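PDB 3LNL: GTP cyclohydrolase 1 type 2 homolog from Staphylococcus aureus subsp. aureus, which is of unknown function but binds zinc at a dinuclear centre and assembles into a toroid-shaped hexamer capped by PII-like domains. Local coordinates for residues B[54-59]-B[360-365]. The protein carries 2 engineered substitutions. Sequence-based numbering, arbitrary orientation.
Sequences VNEAIE and STINTD
An ST turn in the loop that follows strand 357-359 of a NIF3-type alpha/beta domain receives the carboxylate of Glu56, reaching over from helix 51-60. With CG anti to the backbone N (chi1 176°) and the chain extended beyond it, the glutamate leaves the helix nearly straight and brings both oxygens to the start of the loop. Glu56 OE1 accepts from Thr361 N at 3.3 Å through its syn lone pair, the N-H pointing fairly directly at it (159°). Glu56 OE2 takes the hydroxyl of Ser360 as donor; the modelled Ser360 OG to Glu56 OE2 separation of 2.4 Å is very short, so its exact length is doubtful. Ser360 OG in turn accepts from Ile362 N at 3.2 Å, which closes the ST turn and lets the hydroxyl link carboxylate and backbone. Ile362 lays its CD1 methyl beside the same carboxylate, 3.4 Å from Glu56 OE2. Leu44 of the neighbouring strand 43-46 touches both Glu56 and Ser360, and Ser360 is also backbone-bonded to Thr45. The Ser360 side chain is about 11 Å from that of the zinc ligand His68. With Thr361 N on Glu56 OE1 and Ser360 OG beside Glu56 OE2, the rotation of this buried carboxylate is probably restricted; the contact ties helix 51-60 to the chain just after strand 357-359, and the donors would probably help stabilise the negative charge of Glu56.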
ATOM      1  N   VAL B  54      33.425  -4.936  22.262  1.00 11.89           N
ATOM      2  CA  VAL B  54      33.195  -4.091  23.405  1.00 12.59           C
ATOM      3  C   VAL B  54      34.263  -4.379  24.486  1.00 13.74           C
ATOM      4  O   VAL B  54      34.830  -3.440  25.038  1.00 13.35           O
ATOM      5  CB  VAL B  54      31.753  -4.243  23.966  1.00 13.08           C
ATOM      6  CG1 VAL B  54      31.543  -3.306  25.158  1.00 10.57           C
ATOM      7  CG2 VAL B  54      30.732  -3.986  22.863  1.00  8.46           C
ATOM      8  N   ASN B  55      34.581  -5.661  24.697  1.00 14.48           N
ATOM      9  CA  ASN B  55      35.579  -6.066  25.683  1.00 15.27           C
ATOM     10  C   ASN B  55      36.920  -5.553  25.287  1.00 14.18           C
ATOM     11  O   ASN B  55      37.710  -5.163  26.138  1.00 14.40           O
ATOM     12  CB  ASN B  55      35.627  -7.586  25.829  1.00 15.70           C
ATOM     13  CG  ASN B  55      34.402  -8.147  26.561  1.00 19.80           C
ATOM     14  OD1 ASN B  55      33.783  -7.449  27.345  1.00 23.87           O
ATOM     15  ND2 ASN B  55      34.128  -9.427  26.371  1.00 21.86           N
ATOM     16  N   GLU B  56      37.200  -5.582  23.988  1.00 13.68           N
ATOM     17  CA  GLU B  56      38.465  -5.056  23.457  1.00 13.61           C
ATOM     18  C   GLU B  56      38.588  -3.514  23.686  1.00 12.81           C
ATOM     19  O   GLU B  56      39.639  -3.020  24.089  1.00 12.92           O
ATOM     20  CB  GLU B  56      38.581  -5.425  21.960  1.00 14.03           C
ATOM     21  CG  GLU B  56      39.813  -4.870  21.181  1.00 16.07           C
ATOM     22  CD  GLU B  56      39.690  -5.130  19.684  1.00 16.37           C
ATOM     23  OE1 GLU B  56      40.720  -5.132  19.048  1.00 19.05           O
ATOM     24  OE2 GLU B  56      38.565  -5.333  19.116  1.00 16.47           O
ATOM     25  N   ALA B  57      37.515  -2.773  23.480  1.00 12.65           N
ATOM     26  CA  ALA B  57      37.525  -1.309  23.762  1.00 12.53           C
ATOM     27  C   ALA B  57      37.802  -1.047  25.227  1.00 13.89           C
ATOM     28  O   ALA B  57      38.650  -0.221  25.556  1.00 13.63           O
ATOM     29  CB  ALA B  57      36.218  -0.649  23.343  1.00 11.49           C
ATOM     30  N   ILE B  58      37.105  -1.773  26.102  1.00 13.92           N
ATOM     31  CA  ILE B  58      37.305  -1.627  27.528  1.00 14.77           C
ATOM     32  C   ILE B  58      38.757  -1.897  27.884  1.00 16.55           C
ATOM     33  O   ILE B  58      39.374  -1.162  28.659  1.00 16.25           O
ATOM     34  CB  ILE B  58      36.384  -2.558  28.320  1.00 13.79           C
ATOM     35  CG1 ILE B  58      34.919  -2.112  28.136  1.00 16.46           C
ATOM     36  CG2 ILE B  58      36.811  -2.652  29.841  1.00 16.16           C
ATOM     37  CD1 ILE B  58      33.855  -3.159  28.588  1.00 17.37           C
ATOM     38  N   GLU B  59      39.292  -2.970  27.315  1.00 17.18           N
ATOM     39  CA  GLU B  59      40.604  -3.432  27.682  1.00 18.88           C
ATOM     40  C   GLU B  59      41.632  -2.387  27.261  1.00 18.09           C
ATOM     41  O   GLU B  59      42.630  -2.194  27.948  1.00 16.35           O
ATOM     42  CB  GLU B  59      40.880  -4.826  27.045  1.00 19.44           C
ATOM     43  CG  GLU B  59      42.126  -5.458  27.494  1.00 27.40           C
ATOM     44  CD  GLU B  59      43.366  -4.849  26.856  1.00 35.97           C
ATOM     45  OE1 GLU B  59      43.318  -4.514  25.638  1.00 42.47           O
ATOM     46  OE2 GLU B  59      44.405  -4.735  27.563  1.00 44.55           O
ATOM     47  N   SER B 360      39.866  -2.747  15.231  1.00 12.90           N
ATOM     48  CA  SER B 360      39.658  -4.006  15.975  1.00 13.32           C
ATOM     49  C   SER B 360      40.239  -5.172  15.192  1.00 14.39           C
ATOM     50  O   SER B 360      39.993  -5.319  14.002  1.00 14.25           O
ATOM     51  CB  SER B 360      38.160  -4.313  16.220  1.00 13.37           C
ATOM     52  OG  SER B 360      37.995  -5.639  16.779  1.00 12.83           O
ATOM     53  N   THR B 361      41.033  -5.976  15.881  1.00 16.45           N
ATOM     54  CA  THR B 361      41.695  -7.136  15.320  1.00 18.05           C
ATOM     55  C   THR B 361      40.825  -8.382  15.386  1.00 17.74           C
ATOM     56  O   THR B 361      41.204  -9.421  14.863  1.00 20.13           O
ATOM     57  CB  THR B 361      43.000  -7.454  16.147  1.00 18.72           C
ATOM     58  OG1 THR B 361      42.635  -7.733  17.529  1.00 19.91           O
ATOM     59  CG2 THR B 361      43.944  -6.253  16.165  1.00 21.48           C
ATOM     60  N   ILE B 362      39.676  -8.314  16.045  1.00 16.90           N
ATOM     61  CA  ILE B 362      38.867  -9.511  16.216  1.00 15.99           C
ATOM     62  C   ILE B 362      38.199  -9.933  14.890  1.00 15.52           C
ATOM     63  O   ILE B 362      37.555  -9.140  14.241  1.00 13.08           O
ATOM     64  CB  ILE B 362      37.857  -9.300  17.336  1.00 15.64           C
ATOM     65  CG1 ILE B 362      38.647  -9.152  18.667  1.00 20.48           C
ATOM     66  CG2 ILE B 362      36.849 -10.531  17.426  1.00 15.61           C
ATOM     67  CD1 ILE B 362      37.878  -8.593  19.705  1.00 20.46           C
ATOM     68  N   ASN B 363      38.349 -11.193  14.501  1.00 15.55           N
ATOM     69  CA  ASN B 363      37.563 -11.719  13.412  1.00 14.58           C
ATOM     70  C   ASN B 363      36.155 -12.036  13.921  1.00 14.23           C
ATOM     71  O   ASN B 363      35.984 -12.922  14.718  1.00 16.33           O
ATOM     72  CB  ASN B 363      38.222 -12.975  12.818  1.00 16.09           C
ATOM     73  CG  ASN B 363      37.516 -13.433  11.573  1.00 16.64           C
ATOM     74  OD1 ASN B 363      36.279 -13.508  11.551  1.00 14.19           O
ATOM     75  ND2 ASN B 363      38.299 -13.737  10.497  1.00 18.13           N
ATOM     76  N   THR B 364      35.152 -11.305  13.449  1.00 12.21           N
ATOM     77  CA  THR B 364      33.822 -11.348  13.991  1.00 11.73           C
ATOM     78  C   THR B 364      32.927 -12.083  12.968  1.00 12.14           C
ATOM     79  O   THR B 364      31.746 -11.978  13.038  1.00 12.18           O
ATOM     80  CB  THR B 364      33.236  -9.874  14.187  1.00 12.40           C
ATOM     81  OG1 THR B 364      33.348  -9.148  12.969  1.00 11.16           O
ATOM     82  CG2 THR B 364      33.982  -9.104  15.271  1.00 11.17           C
ATOM     83  N   ASP B 365      33.509 -12.799  11.996  1.00 12.43           N
ATOM     84  CA  ASP B 365      32.719 -13.498  10.999  1.00 11.89           C
ATOM     85  C   ASP B 365      31.959 -14.559  11.769  1.00 12.32           C
ATOM     86  O   ASP B 365      32.583 -15.323  12.482  1.00 11.68           O
ATOM     87  CB  ASP B 365      33.571 -14.170   9.938  1.00 11.50           C
ATOM     88  CG  ASP B 365      32.744 -14.650   8.730  1.00 12.50           C
ATOM     89  OD1 ASP B 365      31.504 -14.786   8.838  1.00 11.43           O
ATOM     90  OD2 ASP B 365      33.338 -14.938   7.669  1.00 13.47           O
TER